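Local atomic coordinates of CdiI toxin (Salmonella enterica subsp. enterica serovar Rubislaw str. ATCC 10717, PDB entry 4ZQU), a protein that neutralizes its cognate CdiA toxin as the immunity protein of a contact-dependent growth inhibition module. Residues D3-N15 with C20-L32. Residues are numbered along the deposited sequence; the frame is centred on the assembly and turned at random.
Sequences DIVKSAWASVKMN and CVDTYSGYRSNQL
Lys13 and Cys20 bond N to O in both directions, as do Ser11 and Asp22, so strands 8-14 and 19-26 pair antiparallel; the axes of segments 8-14 and 20-26 are 4.2 Å apart at closest approach. Ser11 N lies 2.8 Å from Asp22 O, in the carbonyl plane. The bond from Tyr24 N to Trp9 O is weak. Val12 and Val21 form a non-hydrogen-bonded pair, their CG2 methyls side by side at 3.8 Å. This face, with Ala10 and Thr23, is covered by helix 47-59. On the other face Ser11 CB sits over the Tyr24 ring, 3.5 Å from its centroid, a CH-pi contact. Backbone atoms of Gln31 and Leu32 cover the opposite ring face. Two waters link Tyr24 OH to Lys13 NZ, one of them weakly held by the lysine; NZ also bonds Ser119.

The strands form a beta hairpin inside the antiparallel sheet. Strand 118-124 flanks it next to 8-14, and strand 30-41 pairs with 19-26.

Asn30 CB lies over the five-membered ring of Trp9, 3.5 Å from its centroid. The Asn30 amide is almost parallel to the indole, 3° between planes. Ser7 CB takes the other indole face. With CG anti to the carbonyl carbon (chi1 -57°), the indole reaches the turn, where CZ3 comes 3.2 Å from Gly26 O.

In the loop ahead of strand 8-14, Ile4 meets two residues with different branches. Its CG2 lies over the Tyr27 ring, and its CD1 is centred over the Arg28 guanidinium, 3.6 Å from CZ. Arg28 NE bonds Ala30 O of the CdiA-CT toxin. Asn30 and Gln31 pair with a toxin strand, extending the sheet across the interface by beta-augmentation.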
loop_
_atom_site.group_PDB
_atom_site.type_symbol
_atom_site.label_atom_id
_atom_site.label_comp_id
_atom_site.label_asym_id
_atom_site.label_seq_id
_atom_site.Cartn_x
_atom_site.Cartn_y
_atom_site.Cartn_z
ATOM N N ASP B 3 14.430 -7.183 -13.073
ATOM C CA ASP B 3 13.067 -7.491 -12.657
ATOM C C ASP B 3 12.163 -6.266 -12.766
ATOM O O ASP B 3 11.146 -6.296 -13.458
ATOM C CB ASP B 3 13.056 -8.034 -11.237
ATOM N N ILE B 4 12.538 -5.192 -12.078
ATOM C CA ILE B 4 11.761 -3.957 -12.110
ATOM C C ILE B 4 12.045 -3.154 -13.374
ATOM O O ILE B 4 13.201 -2.919 -13.722
ATOM C CB ILE B 4 12.051 -3.070 -10.883
ATOM C CG1 ILE B 4 11.639 -3.782 -9.592
ATOM C CG2 ILE B 4 11.322 -1.740 -11.001
ATOM C CD1 ILE B 4 10.148 -3.969 -9.446
ATOM N N VAL B 5 10.985 -2.741 -14.062
ATOM C CA VAL B 5 11.117 -1.878 -15.230
ATOM C C VAL B 5 10.455 -0.536 -14.956
ATOM O O VAL B 5 9.660 -0.411 -14.027
ATOM C CB VAL B 5 10.492 -2.509 -16.487
ATOM C CG1 VAL B 5 11.164 -3.836 -16.801
ATOM C CG2 VAL B 5 8.997 -2.691 -16.299
ATOM N N LYS B 6 10.784 0.464 -15.764
ATOM C CA LYS B 6 10.218 1.794 -15.587
ATOM C C LYS B 6 8.711 1.771 -15.805
ATOM O O LYS B 6 8.223 1.217 -16.790
ATOM C CB LYS B 6 10.873 2.801 -16.536
ATOM C CG LYS B 6 10.367 4.221 -16.343
ATOM C CD LYS B 6 11.115 5.209 -17.215
ATOM C CE LYS B 6 10.680 6.635 -16.923
ATOM N NZ LYS B 6 11.480 7.612 -17.708
ATOM N N SER B 7 7.979 2.372 -14.873
ATOM C CA SER B 7 6.525 2.412 -14.942
ATOM C C SER B 7 5.993 3.796 -14.601
ATOM O O SER B 7 6.720 4.647 -14.087
ATOM C CB SER B 7 5.905 1.378 -13.996
ATOM O OG SER B 7 6.443 0.086 -14.211
ATOM N N ALA B 8 4.716 4.008 -14.895
ATOM C CA ALA B 8 4.020 5.233 -14.528
ATOM C C ALA B 8 2.695 4.871 -13.871
ATOM O O ALA B 8 2.050 3.893 -14.253
ATOM C CB ALA B 8 3.798 6.112 -15.747
ATOM N N TRP B 9 2.291 5.653 -12.878
ATOM C CA TRP B 9 1.101 5.320 -12.107
ATOM C C TRP B 9 0.103 6.467 -12.020
ATOM O O TRP B 9 0.409 7.616 -12.334
ATOM C CB TRP B 9 1.487 4.884 -10.692
ATOM C CG TRP B 9 2.425 3.722 -10.640
ATOM C CD1 TRP B 9 2.091 2.403 -10.567
ATOM C CD2 TRP B 9 3.857 3.773 -10.642
ATOM N NE1 TRP B 9 3.224 1.628 -10.527
ATOM C CE2 TRP B 9 4.320 2.445 -10.574
ATOM C CE3 TRP B 9 4.788 4.812 -10.700
ATOM C CZ2 TRP B 9 5.677 2.129 -10.560
ATOM C CZ3 TRP B 9 6.133 4.496 -10.687
ATOM C CH2 TRP B 9 6.566 3.166 -10.618
ATOM N N ALA B 10 -1.100 6.124 -11.585
ATOM C CA ALA B 10 -2.149 7.091 -11.328
ATOM C C ALA B 10 -3.188 6.411 -10.453
ATOM O O ALA B 10 -3.191 5.187 -10.332
ATOM C CB ALA B 10 -2.765 7.592 -12.624
ATOM N N SER B 11 -4.064 7.198 -9.836
ATOM C CA SER B 11 -5.110 6.635 -8.992
ATOM C C SER B 11 -6.449 7.330 -9.217
ATOM O O SER B 11 -6.511 8.555 -9.341
ATOM C CB SER B 11 -4.712 6.723 -7.518
ATOM O OG SER B 11 -5.566 5.929 -6.712
ATOM N N VAL B 12 -7.517 6.538 -9.264
ATOM C CA VAL B 12 -8.851 7.057 -9.521
ATOM C C VAL B 12 -9.791 6.829 -8.342
ATOM O O VAL B 12 -9.979 5.697 -7.895
ATOM C CB VAL B 12 -9.463 6.413 -10.783
ATOM C CG1 VAL B 12 -10.889 6.899 -10.993
ATOM C CG2 VAL B 12 -8.608 6.720 -11.997
ATOM N N LYS B 13 -10.377 7.916 -7.846
ATOM C CA LYS B 13 -11.385 7.850 -6.792
ATOM C C LYS B 13 -12.715 8.378 -7.318
ATOM O O LYS B 13 -12.767 9.457 -7.909
ATOM C CB LYS B 13 -10.939 8.650 -5.570
ATOM C CG LYS B 13 -9.676 8.128 -4.904
ATOM C CD LYS B 13 -9.938 6.836 -4.150
ATOM C CE LYS B 13 -8.679 6.332 -3.457
ATOM N NZ LYS B 13 -7.620 5.937 -4.428
ATOM N N MET B 14 -13.789 7.622 -7.108
ATOM C CA MET B 14 -15.096 8.011 -7.631
ATOM C C MET B 14 -16.242 7.776 -6.654
ATOM O O MET B 14 -16.488 6.648 -6.228
ATOM C CB MET B 14 -15.403 7.260 -8.931
ATOM C CG MET B 14 -16.770 7.603 -9.518
ATOM S SD MET B 14 -17.297 6.534 -10.871
ATOM C CE MET B 14 -17.392 4.946 -10.046
ATOM N N ASN B 15 -16.947 8.848 -6.309
ATOM C CA ASN B 15 -18.235 8.718 -5.649
ATOM C C ASN B 15 -19.358 9.238 -6.545
ATOM O O ASN B 15 -19.193 9.334 -7.762
ATOM C CB ASN B 15 -18.229 9.425 -4.285
ATOM C CG ASN B 15 -17.925 10.909 -4.379
ATOM O OD1 ASN B 15 -18.269 11.577 -5.354
ATOM N ND2 ASN B 15 -17.280 11.437 -3.344
ATOM N N CYS B 20 -12.142 11.416 -9.716
ATOM C CA CYS B 20 -10.881 12.077 -9.395
ATOM C C CYS B 20 -9.668 11.261 -9.822
ATOM O O CYS B 20 -9.441 10.164 -9.318
ATOM C CB CYS B 20 -10.806 12.361 -7.893
ATOM S SG CYS B 20 -9.360 13.314 -7.384
ATOM N N VAL B 21 -8.879 11.813 -10.741
ATOM C CA VAL B 21 -7.664 11.152 -11.208
ATOM C C VAL B 21 -6.416 11.897 -10.740
ATOM O O VAL B 21 -6.225 13.070 -11.064
ATOM C CB VAL B 21 -7.635 11.036 -12.743
ATOM C CG1 VAL B 21 -6.373 10.319 -13.194
ATOM C CG2 VAL B 21 -8.874 10.314 -13.248
ATOM N N ASP B 22 -5.574 11.206 -9.975
ATOM C CA ASP B 22 -4.333 11.781 -9.460
ATOM C C ASP B 22 -3.108 11.046 -9.982
ATOM O O ASP B 22 -3.155 9.845 -10.228
ATOM C CB ASP B 22 -4.310 11.749 -7.929
ATOM C CG ASP B 22 -5.257 12.742 -7.308
ATOM O OD1 ASP B 22 -6.365 12.326 -6.913
ATOM O OD2 ASP B 22 -4.891 13.931 -7.206
ATOM N N THR B 23 -2.009 11.774 -10.132
ATOM C CA THR B 23 -0.731 11.167 -10.470
ATOM C C THR B 23 -0.121 10.472 -9.256
ATOM O O THR B 23 -0.004 11.066 -8.185
ATOM C CB THR B 23 0.265 12.216 -10.998
ATOM O OG1 THR B 23 -0.204 12.746 -12.241
ATOM C CG2 THR B 23 1.632 11.596 -11.204
ATOM N N TYR B 24 0.247 9.206 -9.424
ATOM C CA TYR B 24 1.016 8.483 -8.418
ATOM C C TYR B 24 2.419 8.237 -8.944
ATOM O O TYR B 24 2.625 8.124 -10.150
ATOM C CB TYR B 24 0.359 7.151 -8.056
ATOM C CG TYR B 24 -0.659 7.233 -6.947
ATOM C CD1 TYR B 24 -1.380 8.395 -6.719
ATOM C CD2 TYR B 24 -0.896 6.143 -6.120
ATOM C CE1 TYR B 24 -2.311 8.467 -5.700
ATOM C CE2 TYR B 24 -1.815 6.206 -5.098
ATOM C CZ TYR B 24 -2.523 7.369 -4.893
ATOM O OH TYR B 24 -3.449 7.433 -3.879
ATOM N N SER B 25 3.383 8.150 -8.037
ATOM C CA SER B 25 4.766 7.946 -8.433
ATOM C C SER B 25 5.445 6.944 -7.520
ATOM O O SER B 25 5.037 6.763 -6.376
ATOM C CB SER B 25 5.529 9.271 -8.416
ATOM O OG SER B 25 4.968 10.193 -9.332
ATOM N N GLY B 26 6.481 6.291 -8.027
ATOM C CA GLY B 26 7.237 5.366 -7.211
ATOM C C GLY B 26 8.171 4.459 -7.981
ATOM O O GLY B 26 8.803 4.863 -8.953
ATOM N N TYR B 27 8.241 3.213 -7.530
ATOM C CA TYR B 27 9.196 2.243 -8.033
ATOM C C TYR B 27 8.550 0.874 -7.961
ATOM O O TYR B 27 8.212 0.273 -8.979
ATOM C CB TYR B 27 10.476 2.291 -7.204
ATOM C CG TYR B 27 11.634 1.488 -7.745
ATOM C CD1 TYR B 27 12.448 1.996 -8.745
ATOM C CD2 TYR B 27 11.935 0.232 -7.230
ATOM C CE1 TYR B 27 13.520 1.273 -9.229
ATOM C CE2 TYR B 27 13.004 -0.500 -7.710
ATOM C CZ TYR B 27 13.794 0.024 -8.709
ATOM O OH TYR B 27 14.860 -0.701 -9.191
ATOM N N ARG B 28 8.378 0.388 -6.738
ATOM C CA ARG B 28 7.554 -0.783 -6.491
ATOM C C ARG B 28 6.191 -0.306 -6.004
ATOM O O ARG B 28 5.187 -0.450 -6.705
ATOM C CB ARG B 28 8.216 -1.720 -5.481
ATOM C CG ARG B 28 9.420 -2.453 -6.050
ATOM C CD ARG B 28 9.926 -3.535 -5.115
ATOM N NE ARG B 28 10.932 -4.384 -5.755
ATOM C CZ ARG B 28 10.676 -5.564 -6.314
ATOM N NH1 ARG B 28 9.443 -6.053 -6.315
ATOM N NH2 ARG B 28 11.658 -6.261 -6.872
ATOM N N SER B 29 6.161 0.278 -4.812
ATOM C CA SER B 29 4.967 0.970 -4.345
ATOM C C SER B 29 4.788 2.259 -5.138
ATOM O O SER B 29 5.751 2.799 -5.685
ATOM C CB SER B 29 5.058 1.275 -2.848
ATOM O OG SER B 29 6.113 2.183 -2.575
ATOM N N ASN B 30 3.556 2.745 -5.210
ATOM C CA ASN B 30 3.285 4.031 -5.840
ATOM C C ASN B 30 2.322 4.840 -4.984
ATOM O O ASN B 30 1.406 4.288 -4.375
ATOM C CB ASN B 30 2.729 3.838 -7.250
ATOM C CG ASN B 30 1.455 3.020 -7.270
ATOM O OD1 ASN B 30 0.352 3.566 -7.309
ATOM N ND2 ASN B 30 1.599 1.699 -7.243
ATOM N N GLN B 31 2.533 6.149 -4.926
ATOM C CA GLN B 31 1.764 6.981 -4.013
ATOM C C GLN B 31 1.517 8.384 -4.549
ATOM O O GLN B 31 2.192 8.835 -5.476
ATOM C CB GLN B 31 2.479 7.068 -2.668
ATOM C CG GLN B 31 3.861 7.686 -2.739
ATOM C CD GLN B 31 4.603 7.574 -1.427
ATOM O OE1 GLN B 31 4.505 8.450 -0.569
ATOM N NE2 GLN B 31 5.347 6.486 -1.260
ATOM N N LEU B 32 0.544 9.062 -3.945
ATOM C CA LEU B 32 0.177 10.426 -4.311
ATOM C C LEU B 32 1.397 11.329 -4.439
ATOM O O LEU B 32 2.123 11.555 -3.468
ATOM C CB LEU B 32 -0.797 11.002 -3.282
ATOM C CG LEU B 32 -1.362 12.392 -3.573
ATOM C CD1 LEU B 32 -2.188 12.370 -4.849
ATOM C CD2 LEU B 32 -2.189 12.886 -2.396
HETATM O O HOH W 1 3.488 -1.441 -9.457
HETATM O O HOH W 2 -2.012 3.022 -8.867
HETATM O O HOH W 3 -7.081 9.591 -6.652
HETATM O O HOH W 4 -5.237 5.477 -2.557
HETATM O O HOH W 5 -5.948 8.763 -4.333
#